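Local coordinates for membrane-associated protein VP24 (Marburg virus - Musoke, Kenya, 1980, PDB 4OR8) that may act as a minor matrix protein, with a role in assembly of the viral nucleocapsid and in virion budding, at residues V49-T53 / H62-T66; I132-L136 / I150-L155; L121-L125 / K165-A169. One frame throughout, in Å; residues are numbered along the deposited sequence.

How the contacts relate
Contact 1 belongs to a beta hairpin, whereas contacts 2 and 3 belong to a helical part of the chain. The nearest atoms of contacts 1 and 2 are about 17 Å apart, and those of contacts 1 and 3 about 14 Å. Contacts 2 and 3 touch and their centres are 15 Å apart. Val133 CG2, on the helix of contact 2, lies 3.8 Å from Leu125 CD1 of contact 3. Along the chain, contact 2 is nested inside the loop closed by contact 3. Helices 152-158 and 161-178, one from each, are consecutive. The second subunit of the assembly reaches contact 1 but neither of the other two.

Contact 1. Residues V49-T53 / H62-T66; sequences VGGWT and HIPNT
Trp52 and Ile63 form a hydrogen-bonded antiparallel pair through their backbones. Trp52 N donates to Ile63 O at 2.7 Å, and Ile63 N donates to Trp52 O at 2.9 Å. A weak third bond, Asn65 N to Gly50 O, lies past the end of the paired strands. CA-H...O contacts fill in at the same end: Pro64 CA is 3.3 Å from Gly50 O, and Gly51 CA is 3.2 Å from Ile63 O. Here Gly51 and Pro64 form a non-hydrogen-bonded pair.

These residues are part of the beta hairpin of strands 51-56 and 59-64. Strand 44-48 pairs with the other edge of 51-56 and completes a three-stranded antiparallel sheet.

The apolar contact is on the face that carries Trp52 and Ile63. Trp52 CE3 meets Ile63 CG2 at 3.8 Å, the two side chains crossing at about a right angle. The indole has CG anti to the carbonyl carbon (chi1 -50°), which keeps it on the backbone N side, near Pro64 and Asn65. Pro64 O sits at the ring edge, 3.6 Å from Trp52 CZ3. Asn65 OD1 comes obliquely to the same six-membered ring, nearest CH2, its amide plane turned 64° from the indole. Pro104 touches both Trp52 and Ile63, and Phe105 meets the indole edge-to-face.

Thr53 and His62 lie side by side on the other face. The His62 ring also meets Trp83 of the second subunit.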
loop_
_atom_site.group_PDB
_atom_site.type_symbol
_atom_site.label_atom_id
_atom_site.label_comp_id
_atom_site.label_asym_id
_atom_site.label_seq_id
_atom_site.Cartn_x
_atom_site.Cartn_y
_atom_site.Cartn_z
ATOM N N VAL B 49 -0.917 13.625 -11.456
ATOM C CA VAL B 49 -0.414 14.080 -10.168
ATOM C C VAL B 49 0.135 12.929 -9.340
ATOM O O VAL B 49 -0.607 12.046 -8.911
ATOM C CB VAL B 49 -1.505 14.794 -9.364
ATOM C CG1 VAL B 49 -0.949 15.262 -8.032
ATOM C CG2 VAL B 49 -2.058 15.963 -10.159
ATOM N N GLY B 50 1.444 12.941 -9.125
ATOM C CA GLY B 50 2.087 11.916 -8.327
ATOM C C GLY B 50 2.424 10.655 -9.099
ATOM O O GLY B 50 2.869 9.668 -8.514
ATOM N N GLY B 51 2.215 10.679 -10.413
ATOM C CA GLY B 51 2.553 9.536 -11.241
ATOM C C GLY B 51 1.827 9.476 -12.570
ATOM O O GLY B 51 1.901 10.404 -13.372
ATOM N N TRP B 52 1.124 8.373 -12.807
ATOM C CA TRP B 52 0.460 8.162 -14.089
ATOM C C TRP B 52 -0.979 7.698 -13.942
ATOM O O TRP B 52 -1.399 7.231 -12.886
ATOM C CB TRP B 52 1.212 7.122 -14.920
ATOM C CG TRP B 52 2.675 7.373 -15.046
ATOM C CD1 TRP B 52 3.303 8.080 -16.026
ATOM C CD2 TRP B 52 3.701 6.911 -14.161
ATOM N NE1 TRP B 52 4.658 8.087 -15.808
ATOM C CE2 TRP B 52 4.928 7.377 -14.668
ATOM C CE3 TRP B 52 3.698 6.149 -12.990
ATOM C CZ2 TRP B 52 6.144 7.107 -14.043
ATOM C CZ3 TRP B 52 4.905 5.880 -12.371
ATOM C CH2 TRP B 52 6.111 6.357 -12.900
ATOM N N THR B 53 -1.728 7.829 -15.025
ATOM C CA THR B 53 -3.042 7.223 -15.120
ATOM C C THR B 53 -3.061 6.283 -16.314
ATOM O O THR B 53 -2.656 6.653 -17.417
ATOM C CB THR B 53 -4.150 8.274 -15.267
ATOM O OG1 THR B 53 -4.374 8.906 -14.000
ATOM C CG2 THR B 53 -5.444 7.627 -15.729
ATOM N N HIS B 62 -4.525 4.461 -11.072
ATOM C CA HIS B 62 -3.711 5.562 -10.579
ATOM C C HIS B 62 -2.376 5.043 -10.059
ATOM O O HIS B 62 -2.302 4.492 -8.961
ATOM C CB HIS B 62 -4.445 6.316 -9.475
ATOM C CG HIS B 62 -5.768 6.870 -9.901
ATOM N ND1 HIS B 62 -6.910 6.100 -9.964
ATOM C CD2 HIS B 62 -6.132 8.115 -10.287
ATOM C CE1 HIS B 62 -7.920 6.847 -10.370
ATOM N NE2 HIS B 62 -7.475 8.075 -10.572
ATOM N N ILE B 63 -1.325 5.228 -10.853
ATOM C CA ILE B 63 -0.004 4.695 -10.531
ATOM C C ILE B 63 0.914 5.763 -9.960
ATOM O O ILE B 63 1.239 6.730 -10.646
ATOM C CB ILE B 63 0.695 4.115 -11.777
ATOM C CG1 ILE B 63 -0.293 3.332 -12.642
ATOM C CG2 ILE B 63 1.885 3.258 -11.370
ATOM C CD1 ILE B 63 -0.966 2.210 -11.917
ATOM N N PRO B 64 1.341 5.585 -8.701
ATOM C CA PRO B 64 2.282 6.480 -8.019
ATOM C C PRO B 64 3.740 6.224 -8.399
ATOM O O PRO B 64 4.079 5.150 -8.902
ATOM C CB PRO B 64 2.080 6.140 -6.535
ATOM C CG PRO B 64 0.848 5.284 -6.472
ATOM C CD PRO B 64 0.783 4.583 -7.781
ATOM N N ASN B 65 4.592 7.211 -8.135
ATOM C CA ASN B 65 6.031 7.111 -8.367
ATOM C C ASN B 65 6.753 6.386 -7.239
ATOM O O ASN B 65 7.982 6.400 -7.167
ATOM C CB ASN B 65 6.631 8.510 -8.510
ATOM C CG ASN B 65 6.579 9.026 -9.931
ATOM O OD1 ASN B 65 7.119 8.406 -10.845
ATOM N ND2 ASN B 65 5.927 10.169 -10.126
ATOM N N THR B 66 5.982 5.755 -6.362
ATOM C CA THR B 66 6.510 5.198 -5.122
ATOM C C THR B 66 7.421 3.986 -5.315
ATOM O O THR B 66 7.086 3.048 -6.037
ATOM C CB THR B 66 5.365 4.813 -4.160
ATOM O OG1 THR B 66 4.506 5.942 -3.964
ATOM C CG2 THR B 66 5.917 4.359 -2.815
#

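Contact 2. Residues I132-L136 / I150-L155; sequences IVHML and ISPNLL
Leu154 and Leu155 both direct their backbone N to one acceptor, Ser151 O. The bond from Leu155 N is 3.3 Å long, and the one from Leu154 N is weak. Ser151 is the N-cap of helix 152-158, and its OG accepts a weak capping bond from Asn153 N. These bonds shape the first turn, from which Leu154 and Leu155 extend to helix 127-142. In that helix, Leu136 N donates to Ile132 O at 2.9 Å, a bond between two residues that both take part in the contact.

Across the contact the side-chain partners are apolar. Ile132 uses two branches. Its CG2 meets Ile150 CD1 at 3.8 Å, and its CD1 meets Leu155 CD2 at 3.8 Å. The CD1 methyl also lies 3.9 Å from Leu154 O.

The contact sets the first turn of helix 152-158, with the residue leading into it, against one side of helix 127-142. The two helices are consecutive in the chain, so the contact folds the chain back on the preceding helix.

Ile150 is the residue leading in. Its outer chain is extended (chi2 179°), which carries CD1 far enough to meet two residues one helical turn apart. Besides Ile132, CD1 touches Leu136 CD2 at 4.1 Å, the two side chains crossing at about a right angle. Met135 covers the partly exposed margin with its end methyl: CE is 4.3 Å from Ile150 CG2 and 4.5 Å from Leu154 CD1. Leu136 also packs on Leu116 and Ile148 from loops.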
loop_
_atom_site.group_PDB
_atom_site.type_symbol
_atom_site.label_atom_id
_atom_site.label_comp_id
_atom_site.label_asym_id
_atom_site.label_seq_id
_atom_site.Cartn_x
_atom_site.Cartn_y
_atom_site.Cartn_z
ATOM N N ILE B 132 -9.821 -14.364 -28.000
ATOM C CA ILE B 132 -9.535 -12.936 -28.039
ATOM C C ILE B 132 -8.797 -12.525 -26.770
ATOM O O ILE B 132 -7.773 -11.838 -26.830
ATOM C CB ILE B 132 -10.820 -12.103 -28.191
ATOM C CG1 ILE B 132 -11.372 -12.242 -29.610
ATOM C CG2 ILE B 132 -10.554 -10.642 -27.878
ATOM C CD1 ILE B 132 -12.642 -11.453 -29.857
ATOM N N VAL B 133 -9.315 -12.964 -25.627
ATOM C CA VAL B 133 -8.681 -12.708 -24.338
ATOM C C VAL B 133 -7.241 -13.219 -24.341
ATOM O O VAL B 133 -6.347 -12.604 -23.758
ATOM C CB VAL B 133 -9.474 -13.353 -23.180
ATOM C CG1 VAL B 133 -8.701 -13.266 -21.873
ATOM C CG2 VAL B 133 -10.834 -12.685 -23.033
ATOM N N HIS B 134 -7.020 -14.336 -25.023
ATOM C CA HIS B 134 -5.681 -14.892 -25.150
ATOM C C HIS B 134 -4.759 -13.941 -25.906
ATOM O O HIS B 134 -3.618 -13.714 -25.501
ATOM C CB HIS B 134 -5.726 -16.246 -25.851
ATOM C CG HIS B 134 -4.393 -16.914 -25.954
ATOM N ND1 HIS B 134 -3.717 -17.047 -27.148
ATOM C CD2 HIS B 134 -3.606 -17.484 -25.011
ATOM C CE1 HIS B 134 -2.574 -17.673 -26.937
ATOM N NE2 HIS B 134 -2.481 -17.949 -25.648
ATOM N N MET B 135 -5.259 -13.385 -27.005
ATOM C CA MET B 135 -4.505 -12.407 -27.777
ATOM C C MET B 135 -4.206 -11.170 -26.938
ATOM O O MET B 135 -3.085 -10.663 -26.956
ATOM C CB MET B 135 -5.268 -12.011 -29.044
ATOM C CG MET B 135 -5.198 -13.036 -30.164
ATOM S SD MET B 135 -6.099 -12.527 -31.644
ATOM C CE MET B 135 -7.782 -12.929 -31.189
ATOM N N LEU B 136 -5.212 -10.689 -26.207
ATOM C CA LEU B 136 -5.045 -9.529 -25.334
ATOM C C LEU B 136 -3.984 -9.798 -24.283
ATOM O O LEU B 136 -3.118 -8.963 -24.026
ATOM C CB LEU B 136 -6.364 -9.170 -24.649
ATOM C CG LEU B 136 -7.469 -8.608 -25.543
ATOM C CD1 LEU B 136 -8.738 -8.351 -24.741
ATOM C CD2 LEU B 136 -7.003 -7.338 -26.234
ATOM N N ILE B 150 -7.480 -5.970 -33.392
ATOM C CA ILE B 150 -8.154 -7.231 -33.674
ATOM C C ILE B 150 -9.275 -6.983 -34.675
ATOM O O ILE B 150 -9.979 -5.976 -34.585
ATOM C CB ILE B 150 -8.738 -7.854 -32.391
ATOM C CG1 ILE B 150 -7.654 -7.979 -31.320
ATOM C CG2 ILE B 150 -9.354 -9.214 -32.680
ATOM C CD1 ILE B 150 -8.152 -8.564 -30.023
ATOM N N SER B 151 -9.432 -7.897 -35.628
ATOM C CA SER B 151 -10.438 -7.758 -36.678
ATOM C C SER B 151 -11.848 -7.579 -36.121
ATOM O O SER B 151 -12.271 -8.319 -35.231
ATOM C CB SER B 151 -10.403 -8.963 -37.617
ATOM O OG SER B 151 -11.439 -8.877 -38.579
ATOM N N PRO B 152 -12.585 -6.595 -36.659
ATOM C CA PRO B 152 -13.955 -6.301 -36.222
ATOM C C PRO B 152 -14.892 -7.478 -36.459
ATOM O O PRO B 152 -15.971 -7.531 -35.870
ATOM C CB PRO B 152 -14.356 -5.113 -37.104
ATOM C CG PRO B 152 -13.466 -5.205 -38.296
ATOM C CD PRO B 152 -12.165 -5.731 -37.775
ATOM N N ASN B 153 -14.480 -8.409 -37.314
ATOM C CA ASN B 153 -15.263 -9.607 -37.583
ATOM C C ASN B 153 -15.353 -10.508 -36.356
ATOM O O ASN B 153 -16.419 -11.044 -36.047
ATOM C CB ASN B 153 -14.674 -10.376 -38.767
ATOM C CG ASN B 153 -14.901 -9.674 -40.093
ATOM O OD1 ASN B 153 -15.269 -8.500 -40.133
ATOM N ND2 ASN B 153 -14.683 -10.393 -41.187
ATOM N N LEU B 154 -14.231 -10.666 -35.660
ATOM C CA LEU B 154 -14.185 -11.484 -34.452
ATOM C C LEU B 154 -14.806 -10.745 -33.276
ATOM O O LEU B 154 -15.505 -11.340 -32.457
ATOM C CB LEU B 154 -12.745 -11.874 -34.115
ATOM C CG LEU B 154 -11.979 -12.692 -35.157
ATOM C CD1 LEU B 154 -10.586 -13.027 -34.645
ATOM C CD2 LEU B 154 -12.740 -13.958 -35.523
ATOM N N LEU B 155 -14.546 -9.443 -33.200
ATOM C CA LEU B 155 -15.096 -8.613 -32.136
ATOM C C LEU B 155 -16.610 -8.477 -32.263
ATOM O O LEU B 155 -17.322 -8.395 -31.264
ATOM C CB LEU B 155 -14.454 -7.224 -32.154
ATOM C CG LEU B 155 -12.945 -7.143 -31.920
ATOM C CD1 LEU B 155 -12.459 -5.712 -32.085
ATOM C CD2 LEU B 155 -12.586 -7.676 -30.545
#

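Contact 3. Residues L121-L125 / K165-A169; sequences LQQSL and KILMA
Leu121 packs on Ile166 and Leu167, and Leu125 packs on Ile166, in a buried apolar contact. The two methyls of Leu121 touch different groups. CD1 comes up to the helix backbone, 3.5 Å from Ile166 O. CD2 touches Leu167 CD1 at 3.7 Å, the two leucine side chains crossing at a slant.

Ile166 is the projecting residue on the helix side. Its CG2 methyl meets three residues of segment 121-125. Leu125 CD2 is 3.7 Å away, and the two side chains slide past each other in opposite directions. Leu121 CD1 is 4.0 Å from the same methyl. The third neighbour is Ser124 OG, at 3.6 Å. The other branch of Ile166 also reaches Ser124, with CD1 3.9 Å from Ser124 O.

Torsions account for two of these placements. Leu121 has CG opposite its backbone N (chi1 171°), which brings its end closer to the helix than its first bond would suggest. In Ser124 the hydroxyl sits between the backbone N and the carbonyl carbon (chi1 56°), where it faces the branched isoleucine.

A type I beta turn runs from Leu121 to Ser124 and brings Leu121, Ser124 and Leu125 to the same helix. Gln122 O accepts a hydrogen bond from Arg130 NH2, which ties the turn to helix 127-142. That helix also supplies an apolar neighbour: Phe129 packs on Leu167.

This is a helix-to-helix connection, between helices 104-115 and 127-142, whose beta turn packs against the side of a third helix, 161-178.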
loop_
_atom_site.group_PDB
_atom_site.type_symbol
_atom_site.label_atom_id
_atom_site.label_comp_id
_atom_site.label_asym_id
_atom_site.label_seq_id
_atom_site.Cartn_x
_atom_site.Cartn_y
_atom_site.Cartn_z
ATOM N N LEU B 121 -11.887 -16.883 -14.588
ATOM C CA LEU B 121 -12.390 -15.927 -15.567
ATOM C C LEU B 121 -12.700 -16.574 -16.915
ATOM O O LEU B 121 -13.712 -16.267 -17.545
ATOM C CB LEU B 121 -11.381 -14.795 -15.761
ATOM C CG LEU B 121 -11.660 -13.832 -16.918
ATOM C CD1 LEU B 121 -13.061 -13.233 -16.802
ATOM C CD2 LEU B 121 -10.614 -12.733 -16.948
ATOM N N GLN B 122 -11.824 -17.475 -17.342
ATOM C CA GLN B 122 -11.910 -18.082 -18.662
ATOM C C GLN B 122 -12.867 -19.262 -18.678
ATOM O O GLN B 122 -12.945 -20.016 -19.651
ATOM C CB GLN B 122 -10.519 -18.515 -19.098
ATOM C CG GLN B 122 -9.572 -17.360 -19.238
ATOM C CD GLN B 122 -8.190 -17.825 -19.564
ATOM O OE1 GLN B 122 -7.697 -18.789 -18.979
ATOM N NE2 GLN B 122 -7.551 -17.160 -20.519
ATOM N N GLN B 123 -13.612 -19.408 -17.594
ATOM C CA GLN B 123 -14.471 -20.561 -17.438
ATOM C C GLN B 123 -15.887 -20.242 -17.920
ATOM O O GLN B 123 -16.612 -21.125 -18.381
ATOM C CB GLN B 123 -14.408 -21.056 -15.989
ATOM C CG GLN B 123 -15.709 -21.523 -15.408
ATOM C CD GLN B 123 -16.469 -20.398 -14.740
ATOM O OE1 GLN B 123 -16.114 -19.225 -14.876
ATOM N NE2 GLN B 123 -17.521 -20.750 -14.009
ATOM N N SER B 124 -16.253 -18.964 -17.871
ATOM C CA SER B 124 -17.579 -18.528 -18.304
ATOM C C SER B 124 -17.545 -17.688 -19.580
ATOM O O SER B 124 -18.526 -17.027 -19.925
ATOM C CB SER B 124 -18.272 -17.747 -17.188
ATOM O OG SER B 124 -17.479 -16.649 -16.774
ATOM N N LEU B 125 -16.415 -17.719 -20.277
ATOM C CA LEU B 125 -16.279 -17.013 -21.543
ATOM C C LEU B 125 -16.600 -17.946 -22.700
ATOM O O LEU B 125 -16.306 -19.141 -22.642
ATOM C CB LEU B 125 -14.855 -16.485 -21.713
ATOM C CG LEU B 125 -14.306 -15.552 -20.637
ATOM C CD1 LEU B 125 -12.882 -15.140 -20.976
ATOM C CD2 LEU B 125 -15.197 -14.338 -20.479
ATOM N N LYS B 165 -18.599 -7.353 -19.587
ATOM C CA LYS B 165 -18.964 -7.278 -18.180
ATOM C C LYS B 165 -18.231 -8.347 -17.380
ATOM O O LYS B 165 -17.645 -8.066 -16.334
ATOM C CB LYS B 165 -20.473 -7.462 -18.019
ATOM C CG LYS B 165 -21.126 -6.442 -17.112
ATOM C CD LYS B 165 -21.464 -5.172 -17.866
ATOM C CE LYS B 165 -22.658 -5.391 -18.773
ATOM N NZ LYS B 165 -23.858 -5.812 -17.997
ATOM N N ILE B 166 -18.268 -9.574 -17.888
ATOM C CA ILE B 166 -17.613 -10.701 -17.237
ATOM C C ILE B 166 -16.107 -10.484 -17.151
ATOM O O ILE B 166 -15.484 -10.753 -16.120
ATOM C CB ILE B 166 -17.917 -12.025 -17.974
ATOM C CG1 ILE B 166 -19.397 -12.380 -17.828
ATOM C CG2 ILE B 166 -17.053 -13.159 -17.442
ATOM C CD1 ILE B 166 -19.788 -13.661 -18.526
ATOM N N LEU B 167 -15.530 -9.977 -18.234
ATOM C CA LEU B 167 -14.096 -9.728 -18.289
ATOM C C LEU B 167 -13.640 -8.765 -17.202
ATOM O O LEU B 167 -12.632 -9.004 -16.542
ATOM C CB LEU B 167 -13.692 -9.197 -19.660
ATOM C CG LEU B 167 -12.195 -8.916 -19.797
ATOM C CD1 LEU B 167 -11.404 -10.201 -19.593
ATOM C CD2 LEU B 167 -11.873 -8.273 -21.141
ATOM N N MET B 168 -14.388 -7.682 -17.014
ATOM C CA MET B 168 -14.068 -6.707 -15.980
ATOM C C MET B 168 -14.267 -7.306 -14.590
ATOM O O MET B 168 -13.440 -7.118 -13.700
ATOM C CB MET B 168 -14.919 -5.449 -16.144
ATOM C CG MET B 168 -14.808 -4.794 -17.511
ATOM S SD MET B 168 -13.121 -4.325 -17.959
ATOM C CE MET B 168 -12.984 -5.129 -19.552
ATOM N N ALA B 169 -15.366 -8.032 -14.408
ATOM C CA ALA B 169 -15.655 -8.674 -13.128
ATOM C C ALA B 169 -14.578 -9.687 -12.746
ATOM O O ALA B 169 -14.236 -9.841 -11.570
ATOM C CB ALA B 169 -17.019 -9.342 -13.167
#